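Local coordinates for protein pentalenene synthase (Streptomyces chartreusis NRRL 3882, PDB 6Q4S) that probably converts farnesyl diphosphate, with magnesium, into the bicyclic sesquiterpene alcohol 7-epi-alpha-eudesmol through a 1,10-cyclization, at residues A[93-105]-A[113-127]. Sequence-based numbering, arbitrary orientation.
Sequences RIAEVARELIVTP and PRVACPITLAWAEVW
Two consecutive, nearly parallel helices of the all-helical class I terpene synthase fold meet here, and Glu100 of the first takes hold of the linker leading back to the second. Its chain, turned aside about the CB-CG bond (chi2 69°), brings the carboxylate to the backbone at 113-115: Val115 N gives OE2 a straight bond of 3.0 Å from above the carboxylate plane, and Arg114 N gives OE1 a weak one. A carboxylate suits this place because its two oxygens also serve Arg107, which pairs with OE1, and Arg99 of the second subunit, which pairs with OE2. A glutamine here would probably deprive Arg107 and the neighbouring subunit's Arg99 of this charge and set an amide NH2 against one of the linker N-H groups.

The linker is tied to its own helix as well: Thr120 OG1 accepts from the backbone N of Cys117, the N-cap residue, while Thr120 CG2 lies 3.7 Å from Glu100 CG. Beside this polar cluster, Val97 CG1 packs 3.5 Å from Ile119 CG2, branched chains suited to a buried seam at an axis separation of 9.8 Å. Phe79, from the helix that leads into the DDXXD motif, which probably binds magnesium as in related synthases, touches both residues.

Trp123 unites both kinds of contact. Its NE1 donates to Leu101 O (3.0 Å), reaching a lone pair in the carbonyl plane, and Trp146 NE1 shares that acceptor; Leu101 CD2 meets CD1 of the Trp123 indole at 3.5 Å. A water joins Thr104 OG1, in the 3-10 turn after the first helix, to Thr120 O of the second. Pro105, in the same turn, has a compact, rigid ring suited to lying flat against indoles: CB sits over the six-membered ring of Trp127, 3.8 Å from the centroid, in a CH-pi contact, and CG rests against Trp123 CZ2.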
loop_
_atom_site.group_PDB
_atom_site.type_symbol
_atom_site.label_atom_id
_atom_site.label_comp_id
_atom_site.label_asym_id
_atom_site.label_seq_id
_atom_site.Cartn_x
_atom_site.Cartn_y
_atom_site.Cartn_z
ATOM N N ARG A 93 -15.647 13.429 7.649
ATOM C CA ARG A 93 -15.051 12.816 8.824
ATOM C C ARG A 93 -14.730 11.328 8.569
ATOM O O ARG A 93 -13.674 10.891 8.943
ATOM C CB ARG A 93 -15.933 12.997 10.061
ATOM C CG ARG A 93 -15.309 12.472 11.348
ATOM C CD ARG A 93 -13.924 13.038 11.648
ATOM N NE ARG A 93 -13.439 12.553 12.930
ATOM C CZ ARG A 93 -12.303 12.928 13.500
ATOM N NH1 ARG A 93 -11.491 13.769 12.880
ATOM N NH2 ARG A 93 -11.957 12.434 14.693
ATOM N N ILE A 94 -15.603 10.597 7.912
ATOM C CA ILE A 94 -15.347 9.203 7.538
ATOM C C ILE A 94 -14.059 9.069 6.667
ATOM O O ILE A 94 -13.193 8.258 6.977
ATOM C CB ILE A 94 -16.589 8.580 6.920
ATOM C CG1 ILE A 94 -17.626 8.299 8.047
ATOM C CG2 ILE A 94 -16.307 7.281 6.137
ATOM C CD1 ILE A 94 -18.978 7.924 7.486
ATOM N N ALA A 95 -13.903 9.927 5.658
ATOM C CA ALA A 95 -12.739 9.880 4.803
ATOM C C ALA A 95 -11.521 10.118 5.566
ATOM O O ALA A 95 -10.497 9.495 5.289
ATOM C CB ALA A 95 -12.820 10.921 3.669
ATOM N N GLU A 96 -11.581 11.088 6.482
ATOM C CA GLU A 96 -10.486 11.409 7.348
ATOM C C GLU A 96 -10.017 10.221 8.232
ATOM O O GLU A 96 -8.804 9.948 8.359
ATOM C CB GLU A 96 -10.799 12.664 8.183
ATOM C CG GLU A 96 -9.720 13.080 9.143
ATOM C CD GLU A 96 -9.959 14.404 9.933
ATOM O OE1 GLU A 96 -11.138 14.865 10.134
ATOM O OE2 GLU A 96 -8.908 14.954 10.382
ATOM N N VAL A 97 -10.986 9.513 8.816
ATOM C CA VAL A 97 -10.671 8.406 9.680
ATOM C C VAL A 97 -10.211 7.215 8.866
ATOM O O VAL A 97 -9.224 6.591 9.245
ATOM C CB VAL A 97 -11.886 8.056 10.597
ATOM C CG1 VAL A 97 -11.591 6.776 11.364
ATOM C CG2 VAL A 97 -12.133 9.239 11.534
ATOM N N ALA A 98 -10.852 6.975 7.723
ATOM C CA ALA A 98 -10.459 5.881 6.856
ATOM C C ALA A 98 -9.026 6.005 6.422
ATOM O O ALA A 98 -8.294 5.001 6.379
ATOM C CB ALA A 98 -11.314 5.770 5.615
ATOM N N ARG A 99 -8.620 7.218 6.075
ATOM C CA ARG A 99 -7.216 7.458 5.654
ATOM C C ARG A 99 -6.214 7.236 6.752
ATOM O O ARG A 99 -5.099 6.838 6.461
ATOM C CB ARG A 99 -7.068 8.868 5.065
ATOM C CG ARG A 99 -7.803 8.911 3.739
ATOM C CD ARG A 99 -7.798 10.233 3.004
ATOM N NE ARG A 99 -8.520 10.098 1.726
ATOM C CZ ARG A 99 -8.420 10.971 0.712
ATOM N NH1 ARG A 99 -7.648 12.050 0.829
ATOM N NH2 ARG A 99 -9.080 10.755 -0.400
ATOM N N GLU A 100 -6.581 7.484 8.018
ATOM C CA GLU A 100 -5.718 7.135 9.163
ATOM C C GLU A 100 -5.615 5.632 9.249
ATOM O O GLU A 100 -4.523 5.083 9.388
ATOM C CB GLU A 100 -6.254 7.740 10.506
ATOM C CG GLU A 100 -5.354 7.469 11.690
ATOM C CD GLU A 100 -4.042 8.219 11.607
ATOM O OE1 GLU A 100 -2.954 7.637 11.794
ATOM O OE2 GLU A 100 -4.091 9.448 11.364
ATOM N N LEU A 101 -6.701 4.923 9.029
ATOM C CA LEU A 101 -6.644 3.456 8.987
ATOM C C LEU A 101 -5.792 2.930 7.821
ATOM O O LEU A 101 -5.080 1.910 7.925
ATOM C CB LEU A 101 -8.051 2.903 8.957
ATOM C CG LEU A 101 -9.062 3.316 10.053
ATOM C CD1 LEU A 101 -10.413 2.657 9.740
ATOM C CD2 LEU A 101 -8.528 2.883 11.385
ATOM N N ILE A 102 -5.784 3.665 6.718
ATOM C CA ILE A 102 -4.986 3.281 5.582
ATOM C C ILE A 102 -3.486 3.461 5.894
ATOM O O ILE A 102 -2.670 2.619 5.520
ATOM C CB ILE A 102 -5.364 4.087 4.289
ATOM C CG1 ILE A 102 -6.740 3.637 3.835
ATOM C CG2 ILE A 102 -4.342 3.854 3.160
ATOM C CD1 ILE A 102 -7.379 4.495 2.751
ATOM N N VAL A 103 -3.093 4.532 6.556
ATOM C CA VAL A 103 -1.644 4.747 6.723
ATOM C C VAL A 103 -1.052 3.956 7.871
ATOM O O VAL A 103 0.124 3.814 7.945
ATOM C CB VAL A 103 -1.291 6.223 6.854
ATOM C CG1 VAL A 103 -1.759 6.993 5.640
ATOM C CG2 VAL A 103 -1.888 6.883 8.051
ATOM N N THR A 104 -1.874 3.395 8.759
ATOM C CA THR A 104 -1.361 2.704 9.966
ATOM C C THR A 104 -0.479 1.545 9.557
ATOM O O THR A 104 0.614 1.384 10.106
ATOM C CB THR A 104 -2.538 2.341 10.906
ATOM O OG1 THR A 104 -2.997 3.538 11.539
ATOM C CG2 THR A 104 -2.182 1.320 11.945
ATOM N N PRO A 105 -0.871 0.765 8.528
ATOM C CA PRO A 105 0.070 -0.273 8.113
ATOM C C PRO A 105 1.218 0.229 7.292
ATOM O O PRO A 105 2.087 -0.552 6.966
ATOM C CB PRO A 105 -0.765 -1.206 7.250
ATOM C CG PRO A 105 -2.186 -0.920 7.645
ATOM C CD PRO A 105 -2.209 0.533 7.977
ATOM N N PRO A 113 -1.460 6.958 16.023
ATOM C CA PRO A 113 -2.155 7.593 14.926
ATOM C C PRO A 113 -2.230 9.095 15.078
ATOM O O PRO A 113 -2.365 9.596 16.174
ATOM C CB PRO A 113 -3.546 7.022 15.027
ATOM C CG PRO A 113 -3.719 6.732 16.474
ATOM C CD PRO A 113 -2.385 6.206 16.893
ATOM N N ARG A 114 -2.273 9.807 13.961
ATOM C CA ARG A 114 -2.336 11.257 13.978
ATOM C C ARG A 114 -3.735 11.753 14.330
ATOM O O ARG A 114 -3.886 12.658 15.091
ATOM C CB ARG A 114 -1.890 11.778 12.582
ATOM C CG ARG A 114 -1.503 13.244 12.518
ATOM C CD ARG A 114 -0.902 13.674 11.146
ATOM N NE ARG A 114 -0.374 15.059 11.196
ATOM C CZ ARG A 114 -1.106 16.172 11.294
ATOM N NH1 ARG A 114 -2.430 16.139 11.244
ATOM N NH2 ARG A 114 -0.499 17.372 11.401
ATOM N N VAL A 115 -4.738 11.203 13.679
ATOM C CA VAL A 115 -6.163 11.298 14.043
ATOM C C VAL A 115 -6.422 10.215 15.150
ATOM O O VAL A 115 -6.409 9.030 14.850
ATOM C CB VAL A 115 -6.996 11.006 12.785
ATOM C CG1 VAL A 115 -8.503 11.010 13.026
ATOM C CG2 VAL A 115 -6.680 12.033 11.708
ATOM N N ALA A 116 -6.563 10.639 16.403
ATOM C CA ALA A 116 -6.801 9.743 17.568
ATOM C C ALA A 116 -8.287 9.682 17.895
ATOM O O ALA A 116 -8.900 10.675 18.282
ATOM C CB ALA A 116 -6.040 10.242 18.794
ATOM N N CYS A 117 -8.897 8.543 17.648
ATOM C CA CYS A 117 -10.259 8.322 18.077
ATOM C C CYS A 117 -10.296 6.852 18.433
ATOM O O CYS A 117 -9.314 6.159 18.197
ATOM C CB CYS A 117 -11.249 8.780 17.007
ATOM S SG CYS A 117 -11.294 7.849 15.471
ATOM N N PRO A 118 -11.389 6.368 19.038
ATOM C CA PRO A 118 -11.348 4.975 19.473
ATOM C C PRO A 118 -10.966 3.989 18.353
ATOM O O PRO A 118 -10.113 3.115 18.562
ATOM C CB PRO A 118 -12.797 4.731 19.963
ATOM C CG PRO A 118 -13.235 6.072 20.443
ATOM C CD PRO A 118 -12.604 7.063 19.505
ATOM N N ILE A 119 -11.578 4.108 17.179
ATOM C CA ILE A 119 -11.278 3.182 16.081
ATOM C C ILE A 119 -9.799 3.204 15.627
ATOM O O ILE A 119 -9.211 2.142 15.384
ATOM C CB ILE A 119 -12.226 3.369 14.918
ATOM C CG1 ILE A 119 -12.127 2.168 13.973
ATOM C CG2 ILE A 119 -11.916 4.629 14.124
ATOM C CD1 ILE A 119 -13.458 1.922 13.319
ATOM N N THR A 120 -9.159 4.388 15.605
ATOM C CA THR A 120 -7.790 4.488 15.048
ATOM C C THR A 120 -6.809 3.959 16.058
ATOM O O THR A 120 -5.851 3.295 15.708
ATOM C CB THR A 120 -7.430 5.901 14.568
ATOM O OG1 THR A 120 -7.486 6.894 15.626
ATOM C CG2 THR A 120 -8.365 6.309 13.461
ATOM N N LEU A 121 -7.085 4.217 17.333
ATOM C CA LEU A 121 -6.278 3.629 18.402
ATOM C C LEU A 121 -6.403 2.131 18.463
ATOM O O LEU A 121 -5.403 1.453 18.656
ATOM C CB LEU A 121 -6.665 4.253 19.759
ATOM C CG LEU A 121 -6.345 5.769 19.827
ATOM C CD1 LEU A 121 -7.220 6.425 20.904
ATOM C CD2 LEU A 121 -4.866 6.052 20.069
ATOM N N ALA A 122 -7.615 1.620 18.293
ATOM C CA ALA A 122 -7.869 0.192 18.250
ATOM C C ALA A 122 -7.121 -0.427 17.119
ATOM O O ALA A 122 -6.451 -1.450 17.294
ATOM C CB ALA A 122 -9.340 -0.112 18.148
ATOM N N TRP A 123 -7.221 0.177 15.937
ATOM C CA TRP A 123 -6.480 -0.355 14.800
ATOM C C TRP A 123 -4.985 -0.255 14.962
ATOM O O TRP A 123 -4.283 -1.192 14.610
ATOM C CB TRP A 123 -6.972 0.295 13.491
ATOM C CG TRP A 123 -6.304 -0.141 12.233
ATOM C CD1 TRP A 123 -5.785 0.713 11.295
ATOM C CD2 TRP A 123 -6.064 -1.481 11.722
ATOM N NE1 TRP A 123 -5.286 0.000 10.236
ATOM C CE2 TRP A 123 -5.427 -1.340 10.473
ATOM C CE3 TRP A 123 -6.334 -2.764 12.183
ATOM C CZ2 TRP A 123 -5.022 -2.442 9.682
ATOM C CZ3 TRP A 123 -5.936 -3.864 11.396
ATOM C CH2 TRP A 123 -5.264 -3.691 10.167
ATOM N N ALA A 124 -4.447 0.837 15.482
ATOM C CA ALA A 124 -2.999 0.829 15.692
ATOM C C ALA A 124 -2.548 -0.363 16.543
ATOM O O ALA A 124 -1.460 -0.964 16.295
ATOM C CB ALA A 124 -2.509 2.120 16.287
ATOM N N GLU A 125 -3.380 -0.738 17.520
ATOM C CA GLU A 125 -3.083 -1.907 18.369
ATOM C C GLU A 125 -3.144 -3.198 17.601
ATOM O O GLU A 125 -2.189 -3.926 17.638
ATOM C CB GLU A 125 -4.020 -1.992 19.602
ATOM C CG GLU A 125 -3.699 -3.223 20.475
ATOM C CD GLU A 125 -4.784 -3.538 21.506
ATOM O OE1 GLU A 125 -4.868 -2.733 22.456
ATOM O OE2 GLU A 125 -5.524 -4.555 21.330
ATOM N N VAL A 126 -4.236 -3.411 16.859
ATOM C CA VAL A 126 -4.481 -4.644 16.149
ATOM C C VAL A 126 -3.445 -4.902 15.117
ATOM O O VAL A 126 -3.021 -6.051 14.956
ATOM C CB VAL A 126 -5.928 -4.734 15.605
ATOM C CG1 VAL A 126 -6.159 -5.812 14.558
ATOM C CG2 VAL A 126 -6.902 -4.864 16.757
ATOM N N TRP A 127 -3.031 -3.859 14.404
ATOM C CA TRP A 127 -2.056 -4.018 13.319
ATOM C C TRP A 127 -0.703 -4.498 13.836
ATOM O O TRP A 127 -0.099 -5.333 13.247
ATOM C CB TRP A 127 -1.870 -2.715 12.507
ATOM C CG TRP A 127 -0.714 -2.797 11.565
ATOM C CD1 TRP A 127 0.466 -2.140 11.670
ATOM C CD2 TRP A 127 -0.592 -3.650 10.432
ATOM N NE1 TRP A 127 1.320 -2.504 10.664
ATOM C CE2 TRP A 127 0.688 -3.431 9.878
ATOM C CE3 TRP A 127 -1.425 -4.588 9.837
ATOM C CZ2 TRP A 127 1.134 -4.086 8.750
ATOM C CZ3 TRP A 127 -0.958 -5.257 8.736
ATOM C CH2 TRP A 127 0.290 -4.966 8.175
HETATM O O HOH W 1 -5.197 3.800 13.035
#